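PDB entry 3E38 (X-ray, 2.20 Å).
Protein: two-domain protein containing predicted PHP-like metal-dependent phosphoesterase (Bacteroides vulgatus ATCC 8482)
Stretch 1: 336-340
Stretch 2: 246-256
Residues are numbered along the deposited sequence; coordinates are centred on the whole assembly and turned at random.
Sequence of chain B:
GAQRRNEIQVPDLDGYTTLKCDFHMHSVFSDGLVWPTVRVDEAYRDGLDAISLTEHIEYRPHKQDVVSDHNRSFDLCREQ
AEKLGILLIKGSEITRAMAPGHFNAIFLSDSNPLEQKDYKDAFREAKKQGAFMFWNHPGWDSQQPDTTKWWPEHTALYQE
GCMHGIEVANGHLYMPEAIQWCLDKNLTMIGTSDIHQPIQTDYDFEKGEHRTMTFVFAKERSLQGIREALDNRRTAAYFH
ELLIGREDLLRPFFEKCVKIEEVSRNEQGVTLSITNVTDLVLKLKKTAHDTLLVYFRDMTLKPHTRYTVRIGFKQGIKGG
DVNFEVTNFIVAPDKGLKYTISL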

# COMPACT_ATOMS: atom_id res chain seq x y z
N GLY B 336 6.95 1.79 -30.55
CA GLY B 336 6.08 0.76 -29.93
C GLY B 336 5.44 -0.18 -30.95
O GLY B 336 5.37 0.10 -32.15
N LEU B 337 5.02 -1.33 -30.46
CA LEU B 337 4.38 -2.36 -31.28
C LEU B 337 3.13 -1.86 -31.97
O LEU B 337 2.28 -1.23 -31.36
CB LEU B 337 3.99 -3.56 -30.40
CG LEU B 337 3.17 -4.66 -31.05
CD1 LEU B 337 3.97 -5.36 -32.17
CD2 LEU B 337 2.66 -5.65 -29.97
N LYS B 338 3.01 -2.17 -33.26
CA LYS B 338 1.83 -1.84 -34.04
C LYS B 338 0.91 -3.05 -34.12
O LYS B 338 1.30 -4.16 -34.40
CB LYS B 338 2.20 -1.36 -35.44
CG LYS B 338 3.22 -0.21 -35.43
CD LYS B 338 2.77 0.96 -34.56
CE LYS B 338 3.81 2.11 -34.55
NZ LYS B 338 5.12 1.81 -33.82
N TYR B 339 -0.36 -2.80 -33.89
CA TYR B 339 -1.33 -3.86 -33.86
C TYR B 339 -2.61 -3.43 -34.48
O TYR B 339 -2.97 -2.26 -34.47
CB TYR B 339 -1.60 -4.29 -32.39
CG TYR B 339 -2.11 -5.69 -32.25
CD1 TYR B 339 -3.47 -5.98 -32.32
CD2 TYR B 339 -1.22 -6.74 -32.05
CE1 TYR B 339 -3.93 -7.29 -32.19
CE2 TYR B 339 -1.66 -8.06 -31.93
CZ TYR B 339 -3.00 -8.33 -31.99
OH TYR B 339 -3.40 -9.65 -31.84
N THR B 340 -3.30 -4.41 -35.02
CA THR B 340 -4.59 -4.18 -35.65
C THR B 340 -5.60 -5.18 -35.18
O THR B 340 -5.29 -6.38 -35.03
CB THR B 340 -4.53 -4.34 -37.18
OG1 THR B 340 -3.53 -3.48 -37.70
CG2 THR B 340 -5.83 -3.93 -37.79
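Stretch 2, residues 246-256: REDLLRPFFEK

How does the second stretch run relative to the first? Residues 336-340 are part of a longer strand, and residues 247-256 form a helix, with Arg246 at the N-cap position just before it. Helix and strand run in broadly the same sense, their N-to-C directions 54° apart (signed crossing angle -54°), and their axes approach to 9.0 Å. The closest pairing of backbones lies near the start of the helix, where Glu247 CA is 6.7 Å from Leu337 CA. At Pro252 the helix is kinked, because a proline nitrogen carries no hydrogen to give to the turn before.

What does the first turn bring to the strand? Arg246 itself stays out of reach, but its O accepts from Leu250 N at 2.8 Å and so starts the helix. Glu247, extended with chi1 and chi2 both t, places its CG 4.1 Å from Leu337 CD1. A water links its OE2 to the strand, accepting from Lys338 N at 3.0 Å and donating a weak bond to Glu247 OE2 at 3.3 Å. Asp248 points away and Leu249 makes no contact. Leu250 then points toward the strand, although its closest atom there is the backbone O, 3.9 Å from Leu337 CD2.

How does Arg251 join the two stretches? Its CA-to-CB bond points sideways, yet the long side chain brings the guanidinium to the strand. Both terminal nitrogens donate to one carbonyl, NH1 to Lys338 O at 2.8 Å and NH2 to Lys338 O at 2.9 Å, so that this oxygen lies at the edge of the group. Leu337 CD1 covers one face, 3.5 Å from Arg251 NH2. The same NH2 forms a very short salt bridge of 2.5 Å with Glu247 OE2, one turn earlier, which helps to fix the guanidinium in place.

What closes the contact beyond the kink? Pro252 points away, and the end of the Phe253 side chain leads away as well. Phe254 instead points toward the strand and lies against two side chains: its CB is 3.7 Å from Leu337 CD2, and its CD2 is 3.5 Å from Tyr339 CD2. The edge of the Phe254 ring meets the face of the Tyr339 ring, with centroids 4.9 Å apart and planes at 67°. Glu255 CG approaches Tyr339 OH at 3.4 Å, while its carboxylate end leads away. Lys256 is out of reach of the strand.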

# COMPACT_ATOMS: atom_id res chain seq x y z
N ARG B 246 12.10 -7.93 -29.67
CA ARG B 246 11.82 -7.98 -31.10
C ARG B 246 10.33 -8.19 -31.33
O ARG B 246 9.62 -8.94 -30.65
CB ARG B 246 12.66 -9.03 -31.82
CG ARG B 246 14.11 -8.63 -31.94
CD ARG B 246 14.92 -9.54 -32.85
NE ARG B 246 16.35 -9.20 -32.77
CZ ARG B 246 17.09 -9.38 -31.67
NH1 ARG B 246 16.54 -9.86 -30.55
NH2 ARG B 246 18.35 -9.01 -31.67
N GLU B 247 9.87 -7.46 -32.31
CA GLU B 247 8.49 -7.46 -32.73
C GLU B 247 7.93 -8.85 -32.98
O GLU B 247 6.77 -9.13 -32.70
CB GLU B 247 8.35 -6.67 -34.03
CG GLU B 247 6.98 -6.81 -34.58
CD GLU B 247 6.83 -6.16 -35.90
OE1 GLU B 247 7.85 -5.76 -36.49
OE2 GLU B 247 5.68 -6.06 -36.35
N ASP B 248 8.77 -9.70 -33.54
CA ASP B 248 8.39 -11.07 -33.89
C ASP B 248 8.11 -11.89 -32.64
O ASP B 248 7.58 -12.98 -32.69
CB ASP B 248 9.44 -11.76 -34.74
CG ASP B 248 10.73 -12.00 -33.99
OD1 ASP B 248 10.73 -11.96 -32.73
OD2 ASP B 248 11.73 -12.24 -34.66
N LEU B 249 8.50 -11.33 -31.52
CA LEU B 249 8.26 -11.94 -30.22
C LEU B 249 7.17 -11.18 -29.46
O LEU B 249 6.28 -11.79 -28.86
CB LEU B 249 9.54 -12.00 -29.40
CG LEU B 249 10.55 -13.10 -29.74
CD1 LEU B 249 11.72 -12.99 -28.81
CD2 LEU B 249 9.88 -14.47 -29.65
N LEU B 250 7.23 -9.85 -29.53
CA LEU B 250 6.27 -8.99 -28.79
C LEU B 250 4.88 -9.07 -29.38
O LEU B 250 3.87 -9.09 -28.67
CB LEU B 250 6.75 -7.52 -28.68
CG LEU B 250 7.37 -7.19 -27.31
CD1 LEU B 250 8.37 -8.23 -26.79
CD2 LEU B 250 7.98 -5.75 -27.30
N ARG B 251 4.84 -9.18 -30.69
CA ARG B 251 3.55 -9.24 -31.37
C ARG B 251 2.76 -10.44 -30.87
O ARG B 251 1.65 -10.28 -30.40
CB ARG B 251 3.70 -9.30 -32.90
CG ARG B 251 2.40 -9.56 -33.63
CD ARG B 251 2.60 -9.40 -35.15
NE ARG B 251 3.28 -8.13 -35.42
CZ ARG B 251 2.67 -6.94 -35.37
NH1 ARG B 251 1.38 -6.89 -35.10
NH2 ARG B 251 3.33 -5.81 -35.59
N PRO B 252 3.32 -11.66 -30.98
CA PRO B 252 2.54 -12.79 -30.51
C PRO B 252 2.29 -12.80 -29.01
O PRO B 252 1.36 -13.46 -28.55
CB PRO B 252 3.41 -14.01 -30.87
CG PRO B 252 4.78 -13.46 -31.16
CD PRO B 252 4.48 -12.10 -31.76
N PHE B 253 3.13 -12.08 -28.29
CA PHE B 253 3.05 -12.03 -26.79
C PHE B 253 1.87 -11.17 -26.42
O PHE B 253 1.04 -11.50 -25.58
CB PHE B 253 4.37 -11.52 -26.19
CG PHE B 253 4.43 -11.54 -24.69
CD1 PHE B 253 4.62 -12.74 -24.00
CD2 PHE B 253 4.34 -10.36 -23.96
CE1 PHE B 253 4.68 -12.76 -22.61
CE2 PHE B 253 4.40 -10.39 -22.56
CZ PHE B 253 4.57 -11.60 -21.89
N PHE B 254 1.74 -10.07 -27.14
CA PHE B 254 0.64 -9.15 -26.90
C PHE B 254 -0.66 -9.83 -27.16
O PHE B 254 -1.62 -9.63 -26.46
CB PHE B 254 0.71 -7.91 -27.79
CG PHE B 254 -0.46 -6.98 -27.60
CD1 PHE B 254 -0.56 -6.21 -26.45
CD2 PHE B 254 -1.46 -6.87 -28.56
CE1 PHE B 254 -1.63 -5.34 -26.26
CE2 PHE B 254 -2.55 -5.99 -28.36
CZ PHE B 254 -2.62 -5.24 -27.23
N GLU B 255 -0.65 -10.65 -28.19
CA GLU B 255 -1.86 -11.40 -28.61
C GLU B 255 -2.33 -12.34 -27.50
O GLU B 255 -3.51 -12.63 -27.34
CB GLU B 255 -1.56 -12.16 -29.91
CG GLU B 255 -2.76 -12.76 -30.62
CD GLU B 255 -3.23 -14.06 -30.01
OE1 GLU B 255 -2.37 -14.94 -29.74
OE2 GLU B 255 -4.46 -14.21 -29.82
N LYS B 256 -1.39 -12.76 -26.67
CA LYS B 256 -1.68 -13.65 -25.55
C LYS B 256 -2.06 -12.87 -24.29
O LYS B 256 -2.60 -13.43 -23.33
CB LYS B 256 -0.44 -14.47 -25.23
CG LYS B 256 0.04 -15.36 -26.32
CD LYS B 256 -0.78 -16.58 -26.39
CE LYS B 256 -0.03 -17.65 -27.13
NZ LYS B 256 -0.85 -18.87 -27.18
O HOH W 1 5.32 -3.18 -34.85